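Long-range contact in dioxygenase (Pseudomonas brassicacearum, PDB 5V2D), which probably cleaves the central double bond of lignostilbenes with dioxygen, using an iron ion held by four histidines: residues W427-I441 / D451-E463. Residues are numbered along the deposited sequence; the frame is centred on the assembly and turned at random.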
ATOM      1  N   TRP A 427      15.821  13.844   3.819  1.00 31.61           N
ATOM      2  CA  TRP A 427      17.067  13.394   3.213  1.00 30.48           C
ATOM      3  C   TRP A 427      16.892  13.276   1.702  1.00 30.67           C
ATOM      4  O   TRP A 427      15.959  12.585   1.210  1.00 28.03           O
ATOM      5  CB  TRP A 427      17.563  12.072   3.841  1.00 30.26           C
ATOM      6  CG  TRP A 427      18.878  11.685   3.254  1.00 33.08           C
ATOM      7  CD1 TRP A 427      19.986  12.457   3.225  1.00 35.11           C
ATOM      8  CD2 TRP A 427      19.232  10.471   2.574  1.00 32.10           C
ATOM      9  NE1 TRP A 427      21.010  11.805   2.604  1.00 33.63           N
ATOM     10  CE2 TRP A 427      20.576  10.593   2.188  1.00 34.96           C
ATOM     11  CE3 TRP A 427      18.573   9.275   2.312  1.00 31.44           C
ATOM     12  CZ2 TRP A 427      21.260   9.585   1.512  1.00 34.18           C
ATOM     13  CZ3 TRP A 427      19.254   8.285   1.658  1.00 29.99           C
ATOM     14  CH2 TRP A 427      20.549   8.428   1.253  1.00 33.67           C
ATOM     15  N   PHE A 428      17.798  13.900   0.959  1.00 30.26           N
ATOM     16  CA  PHE A 428      17.904  13.731  -0.502  1.00 30.72           C
ATOM     17  C   PHE A 428      19.080  12.817  -0.787  1.00 33.16           C
ATOM     18  O   PHE A 428      20.207  13.079  -0.294  1.00 30.93           O
ATOM     19  CB  PHE A 428      18.185  15.126  -1.167  1.00 31.59           C
ATOM     20  CG  PHE A 428      18.431  15.057  -2.668  1.00 32.87           C
ATOM     21  CD1 PHE A 428      17.423  14.606  -3.525  1.00 31.32           C
ATOM     22  CD2 PHE A 428      19.646  15.467  -3.227  1.00 34.34           C
ATOM     23  CE1 PHE A 428      17.592  14.592  -4.899  1.00 33.08           C
ATOM     24  CE2 PHE A 428      19.847  15.445  -4.608  1.00 35.70           C
ATOM     25  CZ  PHE A 428      18.801  14.986  -5.461  1.00 35.22           C
ATOM     26  N   PRO A 429      18.875  11.732  -1.530  1.00 29.54           N
ATOM     27  CA  PRO A 429      19.952  10.740  -1.664  1.00 30.11           C
ATOM     28  C   PRO A 429      20.915  10.978  -2.811  1.00 31.82           C
ATOM     29  O   PRO A 429      21.654  10.096  -3.181  1.00 35.01           O
ATOM     30  CB  PRO A 429      19.168   9.440  -1.928  1.00 29.10           C
ATOM     31  CG  PRO A 429      18.028   9.880  -2.745  1.00 29.28           C
ATOM     32  CD  PRO A 429      17.616  11.219  -2.105  1.00 29.76           C
ATOM     33  N   GLY A 430      20.851  12.125  -3.457  1.00 32.47           N
ATOM     34  CA  GLY A 430      21.622  12.361  -4.656  1.00 33.62           C
ATOM     35  C   GLY A 430      20.702  12.285  -5.861  1.00 33.49           C
ATOM     36  O   GLY A 430      19.527  11.872  -5.793  1.00 33.39           O
ATOM     37  N   ASP A 431      21.271  12.608  -7.019  1.00 35.08           N
ATOM     38  CA  ASP A 431      20.497  12.709  -8.232  1.00 34.29           C
ATOM     39  C   ASP A 431      20.130  11.338  -8.895  1.00 34.73           C
ATOM     40  O   ASP A 431      19.507  11.326  -9.938  1.00 35.70           O
ATOM     41  CB  ASP A 431      21.248  13.634  -9.243  1.00 39.53           C
ATOM     42  CG  ASP A 431      22.555  13.081  -9.799  1.00 39.35           C
ATOM     43  OD1 ASP A 431      22.949  11.943  -9.512  1.00 44.27           O
ATOM     44  OD2 ASP A 431      23.200  13.811 -10.594  1.00 47.73           O
ATOM     45  N   SER A 432      20.525  10.228  -8.307  1.00 33.81           N
ATOM     46  CA  SER A 432      20.233   8.916  -8.898  1.00 36.90           C
ATOM     47  C   SER A 432      19.571   7.963  -7.969  1.00 34.96           C
ATOM     48  O   SER A 432      19.729   6.795  -8.137  1.00 35.41           O
ATOM     49  CB  SER A 432      21.515   8.239  -9.390  1.00 40.85           C
ATOM     50  OG  SER A 432      22.326   9.189 -10.006  1.00 47.34           O
ATOM     51  N   GLY A 433      18.801   8.505  -7.056  1.00 32.57           N
ATOM     52  CA  GLY A 433      18.190   7.781  -5.980  1.00 32.30           C
ATOM     53  C   GLY A 433      16.726   8.110  -5.795  1.00 30.00           C
ATOM     54  O   GLY A 433      16.310   9.229  -5.937  1.00 26.96           O
ATOM     55  N   CYS A 434      15.935   7.087  -5.446  1.00 27.72           N
ATOM     56  CA  CYS A 434      14.600   7.291  -4.974  1.00 27.68           C
ATOM     57  C   CYS A 434      14.192   6.163  -4.048  1.00 24.83           C
ATOM     58  O   CYS A 434      14.914   5.173  -3.888  1.00 24.01           O
ATOM     59  CB  CYS A 434      13.634   7.392  -6.164  1.00 29.06           C
ATOM     60  SG  CYS A 434      13.577   5.898  -7.198  1.00 29.25           S
ATOM     61  N   PHE A 435      13.069   6.370  -3.392  1.00 23.19           N
ATOM     62  CA  PHE A 435      12.695   5.571  -2.250  1.00 23.91           C
ATOM     63  C   PHE A 435      11.454   4.693  -2.471  1.00 22.37           C
ATOM     64  O   PHE A 435      10.602   4.996  -3.257  1.00 24.87           O
ATOM     65  CB  PHE A 435      12.395   6.461  -1.090  1.00 23.66           C
ATOM     66  CG  PHE A 435      13.593   7.287  -0.641  1.00 24.52           C
ATOM     67  CD1 PHE A 435      14.564   6.753   0.162  1.00 25.35           C
ATOM     68  CD2 PHE A 435      13.664   8.638  -0.991  1.00 24.98           C
ATOM     69  CE1 PHE A 435      15.654   7.519   0.553  1.00 25.35           C
ATOM     70  CE2 PHE A 435      14.744   9.401  -0.604  1.00 25.80           C
ATOM     71  CZ  PHE A 435      15.743   8.819   0.185  1.00 25.23           C
ATOM     72  N   GLN A 436      11.397   3.650  -1.648  1.00 22.51           N
ATOM     73  CA  GLN A 436      10.198   2.830  -1.463  1.00 23.54           C
ATOM     74  C   GLN A 436       9.673   3.123  -0.058  1.00 24.37           C
ATOM     75  O   GLN A 436      10.286   3.882   0.761  1.00 23.28           O
ATOM     76  CB  GLN A 436      10.448   1.365  -1.685  1.00 21.79           C
ATOM     77  CG  GLN A 436      11.225   1.082  -2.964  1.00 22.19           C
ATOM     78  CD  GLN A 436      11.141  -0.392  -3.401  1.00 23.56           C
ATOM     79  OE1 GLN A 436      10.332  -1.136  -2.913  1.00 23.79           O
ATOM     80  NE2 GLN A 436      12.086  -0.819  -4.278  1.00 22.98           N
ATOM     81  N   GLU A 437       8.473   2.622   0.210  1.00 22.00           N
ATOM     82  CA  GLU A 437       7.782   2.949   1.442  1.00 22.79           C
ATOM     83  C   GLU A 437       8.614   2.715   2.706  1.00 25.18           C
ATOM     84  O   GLU A 437       9.144   1.613   2.921  1.00 23.99           O
ATOM     85  CB  GLU A 437       6.516   2.131   1.604  1.00 24.88           C
ATOM     86  CG  GLU A 437       5.724   2.529   2.862  1.00 24.47           C
ATOM     87  CD  GLU A 437       4.510   1.627   3.139  1.00 28.75           C
ATOM     88  OE1 GLU A 437       4.747   0.464   3.512  1.00 30.08           O
ATOM     89  OE2 GLU A 437       3.333   2.056   3.055  1.00 29.92           O
ATOM     90  N   PRO A 438       8.654   3.701   3.607  1.00 23.80           N
ATOM     91  CA  PRO A 438       9.428   3.491   4.814  1.00 22.93           C
ATOM     92  C   PRO A 438       8.680   2.831   5.960  1.00 22.88           C
ATOM     93  O   PRO A 438       7.470   2.916   6.066  1.00 21.73           O
ATOM     94  CB  PRO A 438       9.800   4.977   5.195  1.00 22.42           C
ATOM     95  CG  PRO A 438       8.561   5.737   4.824  1.00 22.75           C
ATOM     96  CD  PRO A 438       8.129   5.075   3.484  1.00 24.17           C
ATOM     97  N   ILE A 439       9.457   2.251   6.882  1.00 21.71           N
ATOM     98  CA  ILE A 439       8.964   1.877   8.186  1.00 22.90           C
ATOM     99  C   ILE A 439       9.665   2.709   9.259  1.00 22.71           C
ATOM    100  O   ILE A 439      10.747   3.280   9.045  1.00 23.14           O
ATOM    101  CB  ILE A 439       9.172   0.432   8.533  1.00 23.97           C
ATOM    102  CG1 ILE A 439      10.617  -0.016   8.208  1.00 24.79           C
ATOM    103  CG2 ILE A 439       8.183  -0.452   7.773  1.00 24.37           C
ATOM    104  CD1 ILE A 439      11.044  -1.219   9.014  1.00 27.28           C
ATOM    105  N   PHE A 440       9.035   2.749  10.433  1.00 24.27           N
ATOM    106  CA  PHE A 440       9.597   3.377  11.607  1.00 24.97           C
ATOM    107  C   PHE A 440       9.842   2.329  12.694  1.00 28.82           C
ATOM    108  O   PHE A 440       8.962   1.506  12.954  1.00 27.17           O
ATOM    109  CB  PHE A 440       8.731   4.492  12.140  1.00 24.50           C
ATOM    110  CG  PHE A 440       9.148   4.983  13.481  1.00 26.93           C
ATOM    111  CD1 PHE A 440      10.238   5.825  13.588  1.00 25.45           C
ATOM    112  CD2 PHE A 440       8.508   4.565  14.646  1.00 24.36           C
ATOM    113  CE1 PHE A 440      10.698   6.259  14.867  1.00 25.25           C
ATOM    114  CE2 PHE A 440       8.958   5.022  15.880  1.00 28.43           C
ATOM    115  CZ  PHE A 440      10.033   5.857  15.983  1.00 25.21           C
ATOM    116  N   ILE A 441      11.022   2.394  13.320  1.00 26.36           N
ATOM    117  CA  ILE A 441      11.373   1.471  14.369  1.00 27.37           C
ATOM    118  C   ILE A 441      11.692   2.307  15.631  1.00 28.08           C
ATOM    119  O   ILE A 441      12.625   3.079  15.598  1.00 26.53           O
ATOM    120  CB  ILE A 441      12.631   0.659  13.995  1.00 28.04           C
ATOM    121  CG1 ILE A 441      12.375  -0.145  12.745  1.00 27.83           C
ATOM    122  CG2 ILE A 441      13.015  -0.270  15.143  1.00 29.03           C
ATOM    123  CD1 ILE A 441      13.576  -0.945  12.206  1.00 28.12           C
ATOM    124  N   ASP A 451      10.716   8.681  17.856  1.00 28.11           N
ATOM    125  CA  ASP A 451      12.160   8.715  18.189  1.00 29.15           C
ATOM    126  C   ASP A 451      12.707   7.320  17.923  1.00 26.21           C
ATOM    127  O   ASP A 451      12.396   6.385  18.656  1.00 26.37           O
ATOM    128  CB  ASP A 451      12.354   9.150  19.643  1.00 30.28           C
ATOM    129  CG  ASP A 451      13.821   9.129  20.093  1.00 31.36           C
ATOM    130  OD1 ASP A 451      14.700   9.174  19.210  1.00 30.17           O
ATOM    131  OD2 ASP A 451      14.031   9.175  21.306  1.00 32.80           O
ATOM    132  N   GLY A 452      13.466   7.208  16.856  1.00 25.99           N
ATOM    133  CA  GLY A 452      14.006   5.943  16.466  1.00 27.46           C
ATOM    134  C   GLY A 452      14.597   5.970  15.078  1.00 28.60           C
ATOM    135  O   GLY A 452      15.256   6.914  14.707  1.00 26.24           O
ATOM    136  N   TYR A 453      14.377   4.899  14.326  1.00 26.44           N
ATOM    137  CA  TYR A 453      15.026   4.691  13.050  1.00 25.61           C
ATOM    138  C   TYR A 453      13.991   4.670  11.923  1.00 26.00           C
ATOM    139  O   TYR A 453      12.911   4.115  12.091  1.00 26.47           O
ATOM    140  CB  TYR A 453      15.804   3.392  13.124  1.00 26.58           C
ATOM    141  CG  TYR A 453      16.763   3.359  14.303  1.00 27.53           C
ATOM    142  CD1 TYR A 453      16.511   2.560  15.423  1.00 28.46           C
ATOM    143  CD2 TYR A 453      17.884   4.197  14.338  1.00 30.07           C
ATOM    144  CE1 TYR A 453      17.346   2.566  16.534  1.00 29.99           C
ATOM    145  CE2 TYR A 453      18.711   4.223  15.457  1.00 31.29           C
ATOM    146  CZ  TYR A 453      18.424   3.377  16.546  1.00 30.36           C
ATOM    147  OH  TYR A 453      19.281   3.330  17.635  1.00 32.54           O
ATOM    148  N   VAL A 454      14.339   5.231  10.806  1.00 26.84           N
ATOM    149  CA  VAL A 454      13.492   5.150   9.614  1.00 25.59           C
ATOM    150  C   VAL A 454      14.234   4.290   8.617  1.00 26.44           C
ATOM    151  O   VAL A 454      15.432   4.543   8.299  1.00 25.35           O
ATOM    152  CB  VAL A 454      13.299   6.534   9.027  1.00 26.22           C
ATOM    153  CG1 VAL A 454      12.380   6.518   7.833  1.00 26.48           C
ATOM    154  CG2 VAL A 454      12.643   7.447  10.099  1.00 26.16           C
ATOM    155  N   VAL A 455      13.555   3.265   8.096  1.00 24.41           N
ATOM    156  CA  VAL A 455      14.193   2.282   7.257  1.00 24.52           C
ATOM    157  C   VAL A 455      13.410   2.215   5.939  1.00 25.87           C
ATOM    158  O   VAL A 455      12.172   2.163   5.933  1.00 25.10           O
ATOM    159  CB  VAL A 455      14.220   0.942   7.927  1.00 27.37           C
ATOM    160  CG1 VAL A 455      14.899  -0.109   6.988  1.00 29.37           C
ATOM    161  CG2 VAL A 455      14.957   1.027   9.258  1.00 26.16           C
ATOM    162  N   ALA A 456      14.108   2.237   4.830  1.00 22.96           N
ATOM    163  CA  ALA A 456      13.468   2.181   3.537  1.00 25.02           C
ATOM    164  C   ALA A 456      14.397   1.667   2.478  1.00 24.80           C
ATOM    165  O   ALA A 456      15.609   1.863   2.571  1.00 22.14           O
ATOM    166  CB  ALA A 456      13.006   3.585   3.101  1.00 25.31           C
ATOM    167  N   LEU A 457      13.853   1.074   1.450  1.00 22.19           N
ATOM    168  CA  LEU A 457      14.647   0.750   0.302  1.00 24.01           C
ATOM    169  C   LEU A 457      14.941   1.999  -0.490  1.00 23.90           C
ATOM    170  O   LEU A 457      14.057   2.836  -0.751  1.00 20.97           O
ATOM    171  CB  LEU A 457      13.917  -0.236  -0.646  1.00 25.39           C
ATOM    172  CG  LEU A 457      13.938  -1.712  -0.149  1.00 26.38           C
ATOM    173  CD1 LEU A 457      13.009  -2.502  -1.037  1.00 27.81           C
ATOM    174  CD2 LEU A 457      15.315  -2.343  -0.168  1.00 26.71           C
ATOM    175  N   LEU A 458      16.203   2.080  -0.879  1.00 23.65           N
ATOM    176  CA  LEU A 458      16.730   3.112  -1.744  1.00 25.59           C
ATOM    177  C   LEU A 458      17.107   2.444  -3.067  1.00 25.65           C
ATOM    178  O   LEU A 458      17.895   1.504  -3.123  1.00 26.86           O
ATOM    179  CB  LEU A 458      17.955   3.792  -1.090  1.00 25.41           C
ATOM    180  CG  LEU A 458      18.766   4.775  -1.992  1.00 27.48           C
ATOM    181  CD1 LEU A 458      17.911   5.958  -2.285  1.00 28.79           C
ATOM    182  CD2 LEU A 458      20.086   5.184  -1.313  1.00 28.25           C
ATOM    183  N   ASN A 459      16.485   2.933  -4.126  1.00 25.56           N
ATOM    184  CA  ASN A 459      16.703   2.473  -5.464  1.00 26.49           C
ATOM    185  C   ASN A 459      17.739   3.435  -6.088  1.00 25.88           C
ATOM    186  O   ASN A 459      17.435   4.616  -6.257  1.00 26.18           O
ATOM    187  CB  ASN A 459      15.412   2.520  -6.323  1.00 27.16           C
ATOM    188  CG  ASN A 459      14.200   1.982  -5.617  1.00 29.08           C
ATOM    189  OD1 ASN A 459      14.227   0.853  -5.163  1.00 27.57           O
ATOM    190  ND2 ASN A 459      13.137   2.892  -5.413  1.00 31.90           N
ATOM    191  N   LEU A 460      18.884   2.901  -6.473  1.00 27.45           N
ATOM    192  CA  LEU A 460      19.923   3.667  -7.125  1.00 29.14           C
ATOM    193  C   LEU A 460      19.720   3.367  -8.586  1.00 29.30           C
ATOM    194  O   LEU A 460      20.211   2.359  -9.114  1.00 29.73           O
ATOM    195  CB  LEU A 460      21.284   3.240  -6.637  1.00 32.90           C
ATOM    196  CG  LEU A 460      21.944   3.790  -5.361  1.00 38.14           C
ATOM    197  CD1 LEU A 460      21.433   5.109  -4.892  1.00 39.07           C
ATOM    198  CD2 LEU A 460      21.817   2.820  -4.223  1.00 43.37           C
ATOM    199  N   ILE A 461      18.927   4.191  -9.223  1.00 29.99           N
ATOM    200  CA  ILE A 461      18.309   3.785 -10.458  1.00 32.40           C
ATOM    201  C   ILE A 461      19.170   3.918 -11.682  1.00 36.50           C
ATOM    202  O   ILE A 461      18.878   3.234 -12.672  1.00 38.58           O
ATOM    203  CB  ILE A 461      16.965   4.450 -10.695  1.00 34.53           C
ATOM    204  CG1 ILE A 461      17.022   5.942 -10.713  1.00 35.68           C
ATOM    205  CG2 ILE A 461      15.971   4.041  -9.650  1.00 33.98           C
ATOM    206  CD1 ILE A 461      15.652   6.544 -11.012  1.00 35.97           C
ATOM    207  N   ALA A 462      20.242   4.706 -11.622  1.00 35.20           N
ATOM    208  CA  ALA A 462      21.208   4.738 -12.715  1.00 38.01           C
ATOM    209  C   ALA A 462      22.058   3.504 -12.664  1.00 39.34           C
ATOM    210  O   ALA A 462      22.420   3.014 -13.695  1.00 43.25           O
ATOM    211  CB  ALA A 462      22.089   5.981 -12.609  1.00 38.00           C
ATOM    212  N   GLU A 463      22.378   2.984 -11.493  1.00 40.33           N
ATOM    213  CA  GLU A 463      23.191   1.756 -11.432  1.00 41.92           C
ATOM    214  C   GLU A 463      22.341   0.498 -11.439  1.00 39.10           C
ATOM    215  O   GLU A 463      22.869  -0.568 -11.509  1.00 35.10           O
ATOM    216  CB  GLU A 463      24.049   1.745 -10.199  1.00 48.07           C
ATOM    217  CG  GLU A 463      24.908   2.991 -10.051  1.00 54.70           C
ATOM    218  CD  GLU A 463      25.548   2.967  -8.631  1.00 59.44           C
ATOM    219  OE1 GLU A 463      25.461   3.926  -7.859  1.00 62.04           O
ATOM    220  OE2 GLU A 463      26.110   1.928  -8.176  1.00 74.16           O
TER
HETATM  221  O   HOH W   1      22.131   5.144  -9.527  1.00 35.36           O
HETATM  222  O   HOH W   2      11.075   0.236   1.519  1.00 23.34           O
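The antiparallel beta hairpin of strands 433-442 and 452-460 forms one edge of a five-stranded sheet, and its pairing is interrupted near the iron site. Cys434 pairs with Asn459 in one ladder, and Asn459 N gives Cys434 O a hydrogen bond of 2.7 Å. Ile439 with Val455 and Ile441 with Tyr453 are hydrogen-bonded pairs of the second ladder. Between the ladders the register slips by one residue. There a water bridges the strands, donating to Glu437 O and accepting from Leu457 N.

The Asn459 amide works in both directions. Its ND2 donates in its own amide plane to Cys434 SG, at 3.5 Å. Its OD1 takes Gln436 NE2 on a lone pair at 2.9 Å, nearly straight at 168°. The two amide planes are 35° apart. Gln436 CG lies anti to the carbonyl carbon (chi1 -48°), and the extended chain beyond it carries NE2 to Asn459, while OE1 hydrogen-bonds Ser493. A leucine at Asn459 would probably leave Gln436 NE2 without this acceptor and Cys434 SG without its donor.

On the other face, Leu458 CD1 packs on Pro429 CB at 3.7 Å and on Phe435 CE1 at 3.9 Å. Leu458 CD2 meets the edge of the Trp427 ring. Back on the Asn459 face, Ile439 and Val455 lie side by side, with Ile439 CG1 3.7 Å from Val455 CB.

Glu437, at the slip, hydrogen-bonds the iron ligand His495 and forms a salt bridge with Arg375. Such a second-shell glutamate on an iron-binding histidine is characteristic of the four-histidine iron centre of carotenoid cleavage oxygenases, which sits in a seven-bladed beta-propeller.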